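Local coordinates for protein putative oxidoreductase (Salmonella enterica subsp. enterica serovar Typhimurium, PDB 3NX4) that binds NADP and probably reduces acryloyl-CoA with NADPH, as a member of the medium-chain dehydrogenase/reductase family, at residues V83-G87 and W88-E92; A111-A114 and G115-S118. One frame throughout, in Å; residues are numbered along the deposited sequence.

Contact 1: residues V83-G87 and W88-E92; sequences VLLTG and WGVGE
L85 and V90 meet obliquely through their branched ends: CD2 of L85 lies 3.7 Å from CG2 of V90, and its other methyl, CD1, also rests against that CG2 at 3.9 Å. With CG anti to the backbone N (chi1 176°), the leucine fork leans along the strand toward the valine. The chain brings V90 back to it by a type I' turn from G87 to V90, closed by V90 N donating to G87 O at 3.0 Å; the donor sits 48° out of the carbonyl plane. CB of V90 lies against the same oxygen, at 3.3 Å from G87 O. The turn follows directly on strand 82-86, which belongs to the mixed sheet of the GroES-like domain, and G87 lies about 8 Å from the bound NADP at the nearest atoms. Positive phi angles run through G87, W88 and G89. Glycine suits the first and third of these, since at G87 a CB would come against W88 N and at G89 it would jam against the preceding carbonyl oxygen. W88 takes the second place, its CD1 3.6 Å from T86 O, with the ring oblique to the backbone there. The W88 ring stacks on W108, which also touches L85 and V90; past the turn, E92 OE1 forms a salt bridge with K42 NZ.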
loop_
_atom_site.group_PDB
_atom_site.type_symbol
_atom_site.label_atom_id
_atom_site.label_comp_id
_atom_site.label_asym_id
_atom_site.label_seq_id
_atom_site.Cartn_x
_atom_site.Cartn_y
_atom_site.Cartn_z
ATOM N N VAL A 83 12.951 21.072 -24.516
ATOM C CA VAL A 83 12.840 20.509 -23.166
ATOM C C VAL A 83 11.407 20.520 -22.642
ATOM O O VAL A 83 10.536 21.214 -23.171
ATOM C CB VAL A 83 13.699 21.297 -22.152
ATOM C CG1 VAL A 83 15.178 21.216 -22.521
ATOM C CG2 VAL A 83 13.226 22.752 -22.087
ATOM N N LEU A 84 11.162 19.741 -21.592
ATOM C CA LEU A 84 9.874 19.789 -20.921
ATOM C C LEU A 84 10.100 19.823 -19.420
ATOM O O LEU A 84 11.181 19.504 -18.942
ATOM C CB LEU A 84 8.994 18.594 -21.322
ATOM C CG LEU A 84 9.409 17.179 -20.899
ATOM C CD1 LEU A 84 9.130 16.937 -19.415
ATOM C CD2 LEU A 84 8.638 16.157 -21.741
ATOM N N LEU A 85 9.082 20.227 -18.678
ATOM C CA LEU A 85 9.162 20.188 -17.228
ATOM C C LEU A 85 7.790 19.880 -16.651
ATOM O O LEU A 85 6.782 20.432 -17.090
ATOM C CB LEU A 85 9.688 21.516 -16.668
ATOM C CG LEU A 85 9.757 21.692 -15.144
ATOM C CD1 LEU A 85 10.877 22.682 -14.749
ATOM C CD2 LEU A 85 8.417 22.139 -14.570
ATOM N N THR A 86 7.765 18.984 -15.674
ATOM C CA THR A 86 6.595 18.803 -14.828
ATOM C C THR A 86 7.067 18.735 -13.377
ATOM O O THR A 86 8.110 18.134 -13.078
ATOM C CB THR A 86 5.790 17.512 -15.181
ATOM O OG1 THR A 86 6.572 16.346 -14.882
ATOM C CG2 THR A 86 5.409 17.490 -16.660
ATOM N N GLY A 87 6.322 19.370 -12.478
ATOM C CA GLY A 87 6.522 19.144 -11.051
ATOM C C GLY A 87 7.644 19.936 -10.415
ATOM O O GLY A 87 7.876 21.095 -10.768
ATOM N N TRP A 88 8.326 19.299 -9.466
ATOM C CA TRP A 88 9.452 19.887 -8.732
ATOM C C TRP A 88 9.113 21.149 -7.934
ATOM O O TRP A 88 10.013 21.828 -7.452
ATOM C CB TRP A 88 10.629 20.167 -9.670
ATOM C CG TRP A 88 11.267 18.934 -10.237
ATOM C CD1 TRP A 88 11.335 18.574 -11.556
ATOM C CD2 TRP A 88 11.914 17.889 -9.502
ATOM N NE1 TRP A 88 12.001 17.377 -11.684
ATOM C CE2 TRP A 88 12.363 16.935 -10.437
ATOM C CE3 TRP A 88 12.165 17.672 -8.143
ATOM C CZ2 TRP A 88 13.048 15.780 -10.056
ATOM C CZ3 TRP A 88 12.848 16.520 -7.767
ATOM C CH2 TRP A 88 13.282 15.593 -8.721
ATOM N N GLY A 89 7.826 21.415 -7.762
ATOM C CA GLY A 89 7.365 22.584 -7.040
ATOM C C GLY A 89 7.134 23.773 -7.949
ATOM O O GLY A 89 6.673 24.823 -7.511
ATOM N N VAL A 90 7.443 23.607 -9.228
ATOM C CA VAL A 90 7.203 24.665 -10.183
ATOM C C VAL A 90 5.693 24.841 -10.232
ATOM O O VAL A 90 4.949 23.868 -10.248
ATOM C CB VAL A 90 7.733 24.307 -11.574
ATOM C CG1 VAL A 90 7.345 25.364 -12.579
ATOM C CG2 VAL A 90 9.231 24.122 -11.540
ATOM N N GLY A 91 5.244 26.085 -10.244
ATOM C CA GLY A 91 3.829 26.386 -10.270
ATOM C C GLY A 91 3.214 26.349 -8.886
ATOM O O GLY A 91 2.026 26.600 -8.725
ATOM N N GLU A 92 4.016 25.999 -7.882
ATOM C CA GLU A 92 3.555 25.973 -6.492
ATOM C C GLU A 92 4.354 26.903 -5.580
ATOM O O GLU A 92 3.791 27.661 -4.797
ATOM C CB GLU A 92 3.660 24.572 -5.899
ATOM C CG GLU A 92 2.834 23.522 -6.598
ATOM C CD GLU A 92 3.044 22.150 -5.998
ATOM O OE1 GLU A 92 3.742 21.331 -6.622
ATOM O OE2 GLU A 92 2.529 21.898 -4.893
#

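Contact 2: residues A111-A114 and G115-S118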
loop_
_atom_site.group_PDB
_atom_site.type_symbol
_atom_site.label_atom_id
_atom_site.label_comp_id
_atom_site.label_asym_id
_atom_site.label_seq_id
_atom_site.Cartn_x
_atom_site.Cartn_y
_atom_site.Cartn_z
ATOM N N ALA A 111 15.052 16.564 -21.082
ATOM C CA ALA A 111 15.247 16.747 -22.526
ATOM C C ALA A 111 14.043 16.151 -23.260
ATOM O O ALA A 111 13.586 15.060 -22.921
ATOM C CB ALA A 111 16.535 16.092 -22.985
ATOM N N LEU A 112 13.507 16.868 -24.242
ATOM C CA LEU A 112 12.303 16.396 -24.932
ATOM C C LEU A 112 12.563 15.027 -25.551
ATOM O O LEU A 112 13.438 14.892 -26.411
ATOM C CB LEU A 112 11.878 17.387 -26.018
ATOM C CG LEU A 112 10.587 16.988 -26.744
ATOM C CD1 LEU A 112 9.404 17.069 -25.798
ATOM C CD2 LEU A 112 10.355 17.879 -27.966
ATOM N N PRO A 113 11.815 14.001 -25.110
ATOM C CA PRO A 113 12.149 12.641 -25.550
ATOM C C PRO A 113 12.050 12.515 -27.062
ATOM O O PRO A 113 11.185 13.135 -27.664
ATOM C CB PRO A 113 11.077 11.774 -24.867
ATOM C CG PRO A 113 10.617 12.580 -23.703
ATOM C CD PRO A 113 10.708 14.016 -24.136
ATOM N N ALA A 114 12.935 11.732 -27.667
ATOM C CA ALA A 114 12.824 11.438 -29.086
ATOM C C ALA A 114 11.479 10.766 -29.347
ATOM O O ALA A 114 11.031 9.937 -28.559
ATOM C CB ALA A 114 13.953 10.538 -29.530
ATOM N N GLY A 115 10.844 11.132 -30.452
ATOM C CA GLY A 115 9.542 10.602 -30.795
ATOM C C GLY A 115 8.383 11.372 -30.187
ATOM O O GLY A 115 7.230 11.110 -30.513
ATOM N N LEU A 116 8.671 12.320 -29.303
ATOM C CA LEU A 116 7.596 13.072 -28.658
ATOM C C LEU A 116 7.638 14.544 -29.054
ATOM O O LEU A 116 8.654 15.209 -28.849
ATOM C CB LEU A 116 7.701 12.942 -27.135
ATOM C CG LEU A 116 6.526 13.462 -26.307
ATOM C CD1 LEU A 116 5.255 12.674 -26.632
ATOM C CD2 LEU A 116 6.838 13.381 -24.808
ATOM N N SER A 117 6.537 15.053 -29.608
ATOM C CA SER A 117 6.463 16.465 -29.964
ATOM C C SER A 117 6.289 17.302 -28.706
ATOM O O SER A 117 5.777 16.832 -27.706
ATOM C CB SER A 117 5.315 16.735 -30.942
ATOM O OG SER A 117 4.063 16.762 -30.266
ATOM N N SER A 118 6.727 18.548 -28.764
ATOM C CA SER A 118 6.557 19.476 -27.654
ATOM C C SER A 118 5.067 19.610 -27.291
ATOM O O SER A 118 4.700 19.627 -26.112
ATOM C CB SER A 118 7.163 20.839 -28.041
ATOM O OG SER A 118 7.104 21.767 -26.976
#
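The carbonyl oxygen of P113 accepts the hydrogen bond from L116 N at 3.1 Å, with an N-H...O angle of 151°. The donor stands above the carbonyl plane, 41° out of it, and the bond closes a type II turn from P113 to L116. Each inner corner of that turn has a fitting residue: A114 takes the polyproline-like angles of the first corner with a small methyl that points outward, and G115 takes the positive phi of the second, where a CB would collide with A114 O. The P113 ring and the L116 side chain lie side by side and point the same way, CD of P113 and CD2 of L116 being 4.0 Å apart. The rigid proline ring offers an apolar flank, and W279 and V283 of helix 272-285 touch both residues. L112, just ahead of the turn, reaches across to the chain that leaves it. Its CG is anti to the backbone N (chi1 -177°), which directs the isobutyl group at the chain beyond: CD2 comes to 3.3 Å from L116 O and 3.8 Å from S118 N. S117 then serves as the N-cap of helix 118-140, its OG hydrogen-bonding to N120 N; a serine hydroxyl is short enough to bend round to a backbone N-H of the first turn. The turn, closed by one backbone bond, thus reverses the chain, the leucines and proline turn apolar surface toward the neighbouring helices, and the serine satisfies a backbone N-H that the start of a helix would otherwise leave without an acceptor.

Contact 1 closes before contact 2 opens along the chain, and their centres are 16 Å apart. They are joined through the mixed sheet, where strand 82-86 pairs antiparallel with strand 110-111: 83-87 supplies most of the first strand, and 111-114 leaves the end of the second. The two touch directly, L84 CD2 packing 3.8 Å from P113 CD. Helices 118-140 and 272-285 contact both regions, with A121 touching L84, L112 and L116. Contact 1 carries its strand toward the NADP pocket, whereas contact 2 lies near the surface, away from the annotated sites, and leads the chain from the sheet into helix 118-140.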